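Long-range contacts in alpha-L-rhamnosidase (Aspergillus terreus, PDB 6GSZ), which probably hydrolyses terminal non-reducing alpha-L-rhamnose residues of alpha-L-rhamnosides, as a calcium-binding glycoside hydrolase: residues H423-Y431 and N482-F490; R24-N32 and K804-A812. All coordinates share one frame; numbering follows the deposited sequence.

Interaction 1. Residues H423-Y431 and N482-F490; sequences HSDMERTGY and NFIYDTAGF. With CA (calcium ion), chain K; ACT (acetate ion), chain B.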
loop_
_atom_site.group_PDB
_atom_site.type_symbol
_atom_site.label_atom_id
_atom_site.label_comp_id
_atom_site.label_asym_id
_atom_site.label_seq_id
_atom_site.Cartn_x
_atom_site.Cartn_y
_atom_site.Cartn_z
ATOM N N HIS A 423 -6.108 6.186 4.402
ATOM C CA HIS A 423 -5.045 5.398 3.797
ATOM C C HIS A 423 -4.716 5.961 2.416
ATOM O O HIS A 423 -5.429 6.850 1.896
ATOM C CB HIS A 423 -5.372 3.890 3.690
ATOM C CG HIS A 423 -6.608 3.521 2.941
ATOM N ND1 HIS A 423 -6.629 3.432 1.554
ATOM C CD2 HIS A 423 -7.851 3.195 3.375
ATOM C CE1 HIS A 423 -7.865 3.045 1.166
ATOM N NE2 HIS A 423 -8.636 2.851 2.262
ATOM N N SER A 424 -3.655 5.389 1.806
ATOM C CA SER A 424 -3.325 5.741 0.430
ATOM C C SER A 424 -4.489 5.366 -0.491
ATOM O O SER A 424 -4.945 4.214 -0.485
ATOM C CB SER A 424 -2.036 5.045 0.011
ATOM O OG SER A 424 -0.933 5.594 0.728
ATOM N N ASP A 425 -4.946 6.332 -1.291
ATOM C CA ASP A 425 -6.253 6.222 -1.963
ATOM C C ASP A 425 -6.115 5.564 -3.346
ATOM O O ASP A 425 -6.314 6.182 -4.361
ATOM C CB ASP A 425 -6.947 7.579 -2.031
ATOM C CG ASP A 425 -8.411 7.548 -2.433
ATOM O OD1 ASP A 425 -9.006 6.459 -2.454
ATOM O OD2 ASP A 425 -8.913 8.623 -2.789
ATOM N N MET A 426 -5.727 4.294 -3.315
ATOM C CA MET A 426 -5.541 3.496 -4.510
ATOM C C MET A 426 -6.901 3.094 -5.088
ATOM O O MET A 426 -7.877 2.950 -4.390
ATOM C CB MET A 426 -4.740 2.239 -4.141
ATOM C CG MET A 426 -3.305 2.534 -3.659
ATOM S SD MET A 426 -2.521 1.069 -2.979
ATOM C CE MET A 426 -3.567 0.741 -1.572
ATOM N N GLU A 427 -6.906 2.807 -6.396
ATOM C CA GLU A 427 -8.129 2.336 -7.050
ATOM C C GLU A 427 -8.372 0.872 -6.655
ATOM O O GLU A 427 -7.476 0.036 -6.812
ATOM C CB GLU A 427 -7.989 2.455 -8.558
ATOM C CG GLU A 427 -9.247 2.073 -9.293
ATOM C CD GLU A 427 -9.194 2.299 -10.800
ATOM O OE1 GLU A 427 -8.071 2.371 -11.380
ATOM O OE2 GLU A 427 -10.295 2.429 -11.395
ATOM N N ARG A 428 -9.546 0.592 -6.111
ATOM C CA ARG A 428 -9.950 -0.767 -5.800
ATOM C C ARG A 428 -10.132 -1.583 -7.090
ATOM O O ARG A 428 -10.786 -1.122 -8.042
ATOM C CB ARG A 428 -11.265 -0.769 -5.019
ATOM C CG ARG A 428 -11.727 -2.131 -4.541
ATOM C CD ARG A 428 -10.867 -2.721 -3.437
ATOM N NE ARG A 428 -11.313 -4.083 -3.150
ATOM C CZ ARG A 428 -12.372 -4.415 -2.430
ATOM N NH1 ARG A 428 -12.717 -5.704 -2.288
ATOM N NH2 ARG A 428 -13.046 -3.440 -1.809
ATOM N N THR A 429 -9.536 -2.781 -7.085
ATOM C CA THR A 429 -9.562 -3.645 -8.269
ATOM C C THR A 429 -10.079 -5.054 -7.982
ATOM O O THR A 429 -10.559 -5.692 -8.949
ATOM C CB THR A 429 -8.180 -3.733 -8.933
ATOM O OG1 THR A 429 -7.187 -4.132 -7.990
ATOM C CG2 THR A 429 -7.771 -2.430 -9.578
ATOM N N GLY A 430 -9.926 -5.615 -6.799
ATOM C CA GLY A 430 -10.163 -7.042 -6.604
ATOM C C GLY A 430 -11.156 -7.342 -5.512
ATOM O O GLY A 430 -11.110 -6.713 -4.436
ATOM N N TYR A 431 -12.043 -8.306 -5.768
ATOM C CA TYR A 431 -13.174 -8.618 -4.912
ATOM C C TYR A 431 -13.311 -10.136 -4.819
ATOM O O TYR A 431 -13.112 -10.833 -5.823
ATOM C CB TYR A 431 -14.466 -8.020 -5.458
ATOM C CG TYR A 431 -14.435 -6.541 -5.752
ATOM C CD1 TYR A 431 -13.854 -6.054 -6.914
ATOM C CD2 TYR A 431 -14.938 -5.625 -4.845
ATOM C CE1 TYR A 431 -13.822 -4.706 -7.209
ATOM C CE2 TYR A 431 -14.895 -4.258 -5.115
ATOM C CZ TYR A 431 -14.314 -3.805 -6.283
ATOM O OH TYR A 431 -14.280 -2.478 -6.576
ATOM N N ASN A 482 -1.629 -6.683 -4.836
ATOM C CA ASN A 482 -1.708 -6.159 -6.155
ATOM C C ASN A 482 -2.981 -6.614 -6.908
ATOM O O ASN A 482 -3.304 -6.054 -7.972
ATOM C CB ASN A 482 -0.520 -6.620 -7.006
ATOM C CG ASN A 482 0.840 -6.172 -6.534
ATOM O OD1 ASN A 482 0.938 -5.346 -5.590
ATOM N ND2 ASN A 482 1.904 -6.569 -7.233
ATOM N N PHE A 483 -3.683 -7.598 -6.349
ATOM C CA PHE A 483 -4.975 -7.985 -6.857
ATOM C C PHE A 483 -6.077 -7.105 -6.245
ATOM O O PHE A 483 -7.050 -6.696 -6.920
ATOM C CB PHE A 483 -5.227 -9.456 -6.510
ATOM C CG PHE A 483 -6.494 -10.049 -7.067
ATOM C CD1 PHE A 483 -7.698 -9.941 -6.396
ATOM C CD2 PHE A 483 -6.476 -10.782 -8.251
ATOM C CE1 PHE A 483 -8.861 -10.533 -6.890
ATOM C CE2 PHE A 483 -7.625 -11.421 -8.717
ATOM C CZ PHE A 483 -8.819 -11.283 -8.044
ATOM N N ILE A 484 -5.958 -6.808 -4.942
ATOM C CA ILE A 484 -7.059 -6.095 -4.254
ATOM C C ILE A 484 -7.141 -4.622 -4.678
ATOM O O ILE A 484 -8.238 -4.110 -4.873
ATOM C CB ILE A 484 -6.944 -6.260 -2.731
ATOM C CG1 ILE A 484 -6.945 -7.744 -2.334
ATOM C CG2 ILE A 484 -8.029 -5.474 -2.011
ATOM C CD1 ILE A 484 -6.796 -7.969 -0.872
ATOM N N TYR A 485 -5.964 -3.978 -4.808
ATOM C CA TYR A 485 -5.901 -2.582 -5.221
ATOM C C TYR A 485 -4.812 -2.419 -6.277
ATOM O O TYR A 485 -3.880 -3.211 -6.341
ATOM C CB TYR A 485 -5.526 -1.671 -4.045
ATOM C CG TYR A 485 -6.618 -1.327 -3.048
ATOM C CD1 TYR A 485 -7.475 -0.255 -3.279
ATOM C CD2 TYR A 485 -6.817 -2.063 -1.889
ATOM C CE1 TYR A 485 -8.473 0.082 -2.372
ATOM C CE2 TYR A 485 -7.810 -1.737 -0.983
ATOM C CZ TYR A 485 -8.654 -0.666 -1.229
ATOM O OH TYR A 485 -9.652 -0.325 -0.338
ATOM N N ASP A 486 -4.930 -1.358 -7.084
ATOM C CA ASP A 486 -3.900 -0.958 -8.020
ATOM C C ASP A 486 -2.775 -0.261 -7.237
ATOM O O ASP A 486 -2.851 0.929 -6.893
ATOM C CB ASP A 486 -4.470 -0.090 -9.130
ATOM C CG ASP A 486 -3.448 0.279 -10.195
ATOM O OD1 ASP A 486 -2.222 0.233 -9.916
ATOM O OD2 ASP A 486 -3.909 0.488 -11.359
ATOM N N THR A 487 -1.769 -1.072 -6.883
ATOM C CA THR A 487 -0.641 -0.650 -6.072
ATOM C C THR A 487 0.554 -0.162 -6.881
ATOM O O THR A 487 1.600 0.125 -6.288
ATOM C CB THR A 487 -0.138 -1.854 -5.285
ATOM O OG1 THR A 487 0.118 -2.852 -6.265
ATOM C CG2 THR A 487 -1.179 -2.379 -4.309
ATOM N N ALA A 488 0.418 -0.070 -8.217
ATOM C CA ALA A 488 1.598 0.107 -9.046
ATOM C C ALA A 488 2.369 1.404 -8.699
ATOM O O ALA A 488 3.602 1.342 -8.518
ATOM C CB ALA A 488 1.215 0.035 -10.508
ATOM N N GLY A 489 1.672 2.538 -8.706
ATOM C CA GLY A 489 2.364 3.806 -8.404
ATOM C C GLY A 489 2.893 3.904 -6.979
ATOM O O GLY A 489 4.032 4.383 -6.749
ATOM N N PHE A 490 2.101 3.389 -6.052
ATOM C CA PHE A 490 2.496 3.335 -4.643
ATOM C C PHE A 490 3.809 2.577 -4.491
ATOM O O PHE A 490 4.729 3.010 -3.817
ATOM C CB PHE A 490 1.352 2.709 -3.862
ATOM C CG PHE A 490 1.559 2.487 -2.396
ATOM C CD1 PHE A 490 2.296 1.425 -1.936
ATOM C CD2 PHE A 490 1.035 3.362 -1.456
ATOM C CE1 PHE A 490 2.460 1.168 -0.582
ATOM C CE2 PHE A 490 1.181 3.085 -0.108
ATOM C CZ PHE A 490 1.919 2.020 0.341
HETATM CA CA CA K . -3.578 0.820 -13.579
HETATM C C ACT B . -12.539 2.147 2.383
HETATM O O ACT B . -11.281 2.083 2.255
HETATM O OXT ACT B . -13.196 1.965 3.475
HETATM C CH3 ACT B . -13.342 2.442 1.131
HETATM O O HOH W 1 -4.349 3.222 -7.704
HETATM O O HOH W 2 -6.707 0.256 -11.675
HETATM O O HOH W 3 -4.650 -3.997 -9.363
HETATM O O HOH W 4 -1.519 0.941 -12.680
HETATM O O HOH W 5 -4.460 -1.496 -13.522
HETATM O O HOH W 6 -5.446 0.838 -15.111
#
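T429, R428 and M426 reach across to the link between two helices, where I484, Y485 and D486 offer backbone groups and an aromatic ring. Hydrogen bonds carry the polar part. The amide N of D486 meets E427 O at 2.9 Å and almost straight (172°), while the single carbonyl I484 O takes both T429 N and G430 N from one face of its plane. T429 suits its place because its hydroxyl, OG1, lies between backbone N and carbonyl carbon (chi1 54°) and from there donates to F483 O at 2.8 Å. G430, without a side chain, lets the backbone pass close to F483 O at the end of the first helix.

Apolar contacts gather round two rings, Y485 and F490. R428 lays CD over one face of the Y485 ring, 3.9 Å from its centroid, a CH-pi contact. M426 puts CB 3.8 Å from Y485 CD1, and its SD makes an oblique Met-aromatic contact with F490.

Water and metal take up the carboxylates of E427 and D486: one water bridges E427 OE1, which also forms a salt bridge with R28, and D486 OD2, which binds calcium at 2.3 Å. D486 OD1 meanwhile caps the following helix through A488 N.

The contact thus joins the passage between strands 417-424 and 430-434 to the turn between helices 471-484 and 488-503, with helix 437-453 packed alongside.

Interaction 2. Residues R24-N32 and K804-A812; sequences RVSWRFDGN and KFLTPYGMA. With CA (calcium ion), chain T.
L806, just ahead of the turn of a beta hairpin, meets R28; strands 800-807 and 810-819 are joined by a type I turn from T807 to G810, which docks against strand 25-30 and so brings the C-terminal domain against the N-terminal immunoglobulin domain. In the conformer described, one of two for R28, the leucine lays CG over the centre of one face of the guanidinium, 3.7 Å from R28 CZ; an apolar branch suits a flat cation whose polar atoms work at its edge. T807 follows, its carbonyl O near that edge and taking weak bonds from R28 NE at 2.8 Å and from NH1. R28 gets there by running out extended and then bending at chi3 (-92°), while its NH2 forms a salt bridge with E427. The T807 hydroxyl accepts from Y809 N, an ST turn, and donates to G810 O, so one hydroxyl, accepting and donating, ties the two ends of the turn together.

P808 takes the i+1 position of the type I turn, where its ring-fixed phi (-56°) matches what the turn needs, and its carbonyl O is joined to W27 O through a shared water. At Y809 the carbonyl O receives the one direct backbone bond between the segments, from F29 N at 3.0 Å, and it also lies at the edge of the F29 ring. G810 adopts backbone angles (phi 132°) that call for glycine, and its bare CA lies 3.5 Å from F29 O. M811 closes the series with its amide: M811 N gives its hydrogen to a water 2.9 Å away, and that water in turn donates to F29 O at 2.8 Å.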
loop_
_atom_site.group_PDB
_atom_site.type_symbol
_atom_site.label_atom_id
_atom_site.label_comp_id
_atom_site.label_asym_id
_atom_site.label_seq_id
_atom_site.Cartn_x
_atom_site.Cartn_y
_atom_site.Cartn_z
ATOM N N ARG A 24 3.462 7.916 -20.484
ATOM C CA ARG A 24 2.812 6.839 -21.226
ATOM C C ARG A 24 1.316 6.876 -20.938
ATOM O O ARG A 24 0.883 7.350 -19.881
ATOM C CB ARG A 24 3.464 5.498 -20.851
ATOM C CG ARG A 24 4.929 5.413 -21.291
ATOM C CD ARG A 24 5.610 4.195 -20.737
ATOM N NE ARG A 24 5.703 4.252 -19.296
ATOM C CZ ARG A 24 5.883 3.210 -18.501
ATOM N NH1 ARG A 24 6.020 1.999 -19.033
ATOM N NH2 ARG A 24 5.907 3.351 -17.171
ATOM N N VAL A 25 0.539 6.320 -21.883
ATOM C CA VAL A 25 -0.902 6.395 -21.886
ATOM C C VAL A 25 -1.465 4.976 -21.856
ATOM O O VAL A 25 -0.987 4.095 -22.564
ATOM C CB VAL A 25 -1.426 7.182 -23.109
ATOM C CG1 VAL A 25 -2.916 7.433 -22.991
ATOM C CG2 VAL A 25 -0.637 8.478 -23.302
ATOM N N SER A 26 -2.541 4.792 -21.116
ATOM C CA SER A 26 -3.280 3.527 -21.034
ATOM C C SER A 26 -4.782 3.796 -21.070
ATOM O O SER A 26 -5.227 4.825 -20.583
ATOM C CB SER A 26 -2.971 2.766 -19.762
ATOM O OG SER A 26 -1.590 2.539 -19.586
ATOM N N TRP A 27 -5.548 2.870 -21.633
ATOM C CA TRP A 27 -6.985 2.980 -21.556
ATOM C C TRP A 27 -7.570 1.632 -21.194
ATOM O O TRP A 27 -7.204 0.615 -21.787
ATOM C CB TRP A 27 -7.575 3.540 -22.858
ATOM C CG TRP A 27 -7.031 2.925 -24.118
ATOM C CD1 TRP A 27 -7.593 1.956 -24.910
ATOM C CD2 TRP A 27 -5.867 3.377 -24.810
ATOM N NE1 TRP A 27 -6.798 1.756 -25.997
ATOM C CE2 TRP A 27 -5.747 2.606 -25.986
ATOM C CE3 TRP A 27 -4.906 4.369 -24.537
ATOM C CZ2 TRP A 27 -4.703 2.793 -26.870
ATOM C CZ3 TRP A 27 -3.869 4.560 -25.417
ATOM C CH2 TRP A 27 -3.769 3.771 -26.581
ATOM N N ARG A 28 -8.555 1.645 -20.324
ATOM C CA ARG A 28 -9.307 0.466 -19.970
ATOM C C ARG A 28 -10.631 0.443 -20.750
ATOM O O ARG A 28 -11.208 1.477 -21.026
ATOM C CB ARG A 28 -9.462 0.550 -18.455
ATOM C CG ARG A 28 -9.941 -0.718 -17.786
ATOM C CD ARG A 28 -9.816 -0.466 -16.297
ATOM N NE ARG A 28 -8.530 -0.913 -15.777
ATOM C CZ ARG A 28 -8.010 -0.564 -14.616
ATOM N NH1 ARG A 28 -7.139 -1.380 -14.042
ATOM N NH2 ARG A 28 -8.343 0.584 -14.050
ATOM N N PHE A 29 -11.101 -0.759 -21.078
ATOM C CA PHE A 29 -12.309 -0.961 -21.833
ATOM C C PHE A 29 -13.457 -1.397 -20.931
ATOM O O PHE A 29 -13.253 -2.048 -19.875
ATOM C CB PHE A 29 -12.076 -2.054 -22.871
ATOM C CG PHE A 29 -11.016 -1.749 -23.893
ATOM C CD1 PHE A 29 -11.265 -0.888 -24.958
ATOM C CD2 PHE A 29 -9.751 -2.299 -23.772
ATOM C CE1 PHE A 29 -10.297 -0.653 -25.919
ATOM C CE2 PHE A 29 -8.769 -2.007 -24.701
ATOM C CZ PHE A 29 -9.049 -1.212 -25.789
ATOM N N ASP A 30 -14.671 -1.081 -21.385
ATOM C CA ASP A 30 -15.916 -1.591 -20.785
ATOM C C ASP A 30 -16.767 -2.135 -21.939
ATOM O O ASP A 30 -16.820 -1.572 -22.990
ATOM C CB ASP A 30 -16.612 -0.496 -19.968
ATOM C CG ASP A 30 -17.817 -0.903 -19.143
ATOM O OD1 ASP A 30 -18.146 -2.121 -19.040
ATOM O OD2 ASP A 30 -18.417 0.016 -18.588
ATOM N N GLY A 31 -17.474 -3.225 -21.705
ATOM C CA GLY A 31 -18.341 -3.756 -22.726
ATOM C C GLY A 31 -18.273 -5.265 -22.779
ATOM O O GLY A 31 -17.358 -5.849 -22.333
ATOM N N ASN A 32 -19.285 -5.875 -23.378
ATOM C CA ASN A 32 -19.435 -7.327 -23.369
ATOM C C ASN A 32 -19.129 -7.925 -24.756
ATOM O O ASN A 32 -19.410 -9.097 -24.994
ATOM C CB ASN A 32 -20.828 -7.737 -22.854
ATOM C CG ASN A 32 -21.940 -7.288 -23.776
ATOM O OD1 ASN A 32 -21.690 -6.502 -24.683
ATOM N ND2 ASN A 32 -23.169 -7.755 -23.555
ATOM N N LYS A 804 -13.830 -11.004 -8.747
ATOM C CA LYS A 804 -13.741 -10.001 -9.766
ATOM C C LYS A 804 -12.364 -9.339 -9.682
ATOM O O LYS A 804 -11.888 -9.059 -8.568
ATOM C CB LYS A 804 -14.824 -8.917 -9.577
ATOM C CG LYS A 804 -16.257 -9.411 -9.546
ATOM C CD LYS A 804 -17.275 -8.291 -9.498
ATOM C CE LYS A 804 -18.679 -8.825 -9.322
ATOM N NZ LYS A 804 -19.679 -7.748 -9.117
ATOM N N PHE A 805 -11.788 -9.009 -10.832
ATOM C CA PHE A 805 -10.518 -8.322 -10.897
ATOM C C PHE A 805 -10.511 -7.345 -12.058
ATOM O O PHE A 805 -10.648 -7.753 -13.225
ATOM C CB PHE A 805 -9.334 -9.289 -10.997
ATOM C CG PHE A 805 -8.015 -8.589 -11.090
ATOM C CD1 PHE A 805 -7.618 -7.739 -10.066
ATOM C CD2 PHE A 805 -7.206 -8.719 -12.191
ATOM C CE1 PHE A 805 -6.437 -7.037 -10.164
ATOM C CE2 PHE A 805 -6.024 -8.017 -12.291
ATOM C CZ PHE A 805 -5.658 -7.135 -11.280
ATOM N N LEU A 806 -10.299 -6.059 -11.723
ATOM C CA LEU A 806 -10.193 -5.012 -12.726
ATOM C C LEU A 806 -8.769 -4.956 -13.261
ATOM O O LEU A 806 -7.884 -4.332 -12.712
ATOM C CB LEU A 806 -10.628 -3.687 -12.118
ATOM C CG LEU A 806 -10.802 -2.522 -13.082
ATOM C CD1 LEU A 806 -11.885 -2.817 -14.113
ATOM C CD2 LEU A 806 -11.152 -1.279 -12.279
ATOM N N THR A 807 -8.554 -5.712 -14.325
ATOM C CA THR A 807 -7.301 -5.774 -15.023
ATOM C C THR A 807 -7.010 -4.430 -15.678
ATOM O O THR A 807 -7.930 -3.603 -15.831
ATOM C CB THR A 807 -7.291 -6.847 -16.135
ATOM O OG1 THR A 807 -7.964 -6.355 -17.293
ATOM C CG2 THR A 807 -7.841 -8.193 -15.727
ATOM N N PRO A 808 -5.759 -4.211 -16.146
ATOM C CA PRO A 808 -5.468 -3.055 -16.983
ATOM C C PRO A 808 -6.296 -2.899 -18.274
ATOM O O PRO A 808 -6.248 -1.847 -18.910
ATOM C CB PRO A 808 -3.969 -3.252 -17.277
ATOM C CG PRO A 808 -3.413 -4.072 -16.131
ATOM C CD PRO A 808 -4.559 -5.024 -15.874
ATOM N N TYR A 809 -7.050 -3.944 -18.641
ATOM C CA TYR A 809 -7.892 -3.989 -19.843
ATOM C C TYR A 809 -9.385 -3.808 -19.545
ATOM O O TYR A 809 -10.178 -3.576 -20.493
ATOM C CB TYR A 809 -7.679 -5.304 -20.588
ATOM C CG TYR A 809 -6.248 -5.447 -21.014
ATOM C CD1 TYR A 809 -5.832 -4.954 -22.244
ATOM C CD2 TYR A 809 -5.297 -6.037 -20.191
ATOM C CE1 TYR A 809 -4.500 -4.982 -22.620
ATOM C CE2 TYR A 809 -3.967 -6.085 -20.545
ATOM C CZ TYR A 809 -3.556 -5.553 -21.766
ATOM O OH TYR A 809 -2.242 -5.545 -22.137
ATOM N N GLY A 810 -9.793 -3.991 -18.288
ATOM C CA GLY A 810 -11.182 -4.076 -17.929
ATOM C C GLY A 810 -11.457 -5.275 -17.032
ATOM O O GLY A 810 -10.530 -5.998 -16.588
ATOM N N MET A 811 -12.733 -5.456 -16.694
ATOM C CA MET A 811 -13.097 -6.423 -15.676
ATOM C C MET A 811 -12.949 -7.866 -16.164
ATOM O O MET A 811 -13.434 -8.234 -17.256
ATOM C CB MET A 811 -14.535 -6.199 -15.216
ATOM C CG MET A 811 -14.891 -6.973 -13.965
ATOM S SD MET A 811 -13.959 -6.454 -12.503
ATOM C CE MET A 811 -14.605 -4.800 -12.330
ATOM N N ALA A 812 -12.249 -8.674 -15.356
ATOM C CA ALA A 812 -12.274 -10.124 -15.442
ATOM C C ALA A 812 -13.053 -10.659 -14.247
ATOM O O ALA A 812 -12.992 -10.077 -13.162
ATOM C CB ALA A 812 -10.884 -10.708 -15.442
HETATM CA CA CA T . -18.808 -3.883 -17.659
HETATM O O HOH W 7 -6.234 -1.822 -21.886
HETATM O O HOH W 8 -14.545 -3.532 -17.819
HETATM O O HOH W 9 -18.853 -5.128 -19.553
HETATM O O HOH W 10 -16.953 -3.745 -17.072
HETATM O O HOH W 11 -18.159 -5.889 -16.158
#

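Both contacts are largely buried, but interaction 1 lies about 7 Å from the centre of the chain and interaction 2 about 21 Å, measured between centres. They meet in one antiparallel sheet, where strands 430-434 and 800-807 are neighbours: T429 O probably accepts from L806 N, and Y431 N probably donates to K804 O. In one conformer of R28, a salt bridge to E427 ties them a second time. Interaction 1 combines direct backbone bonds with aromatic and sulfur packing. Interaction 2, with less than half the buried area, joins separate domains through a single direct backbone bond, one arginine side chain and two bridging waters. D486, within interaction 1, binds one calcium; D30, beside interaction 2 but not touching 804-812, binds another.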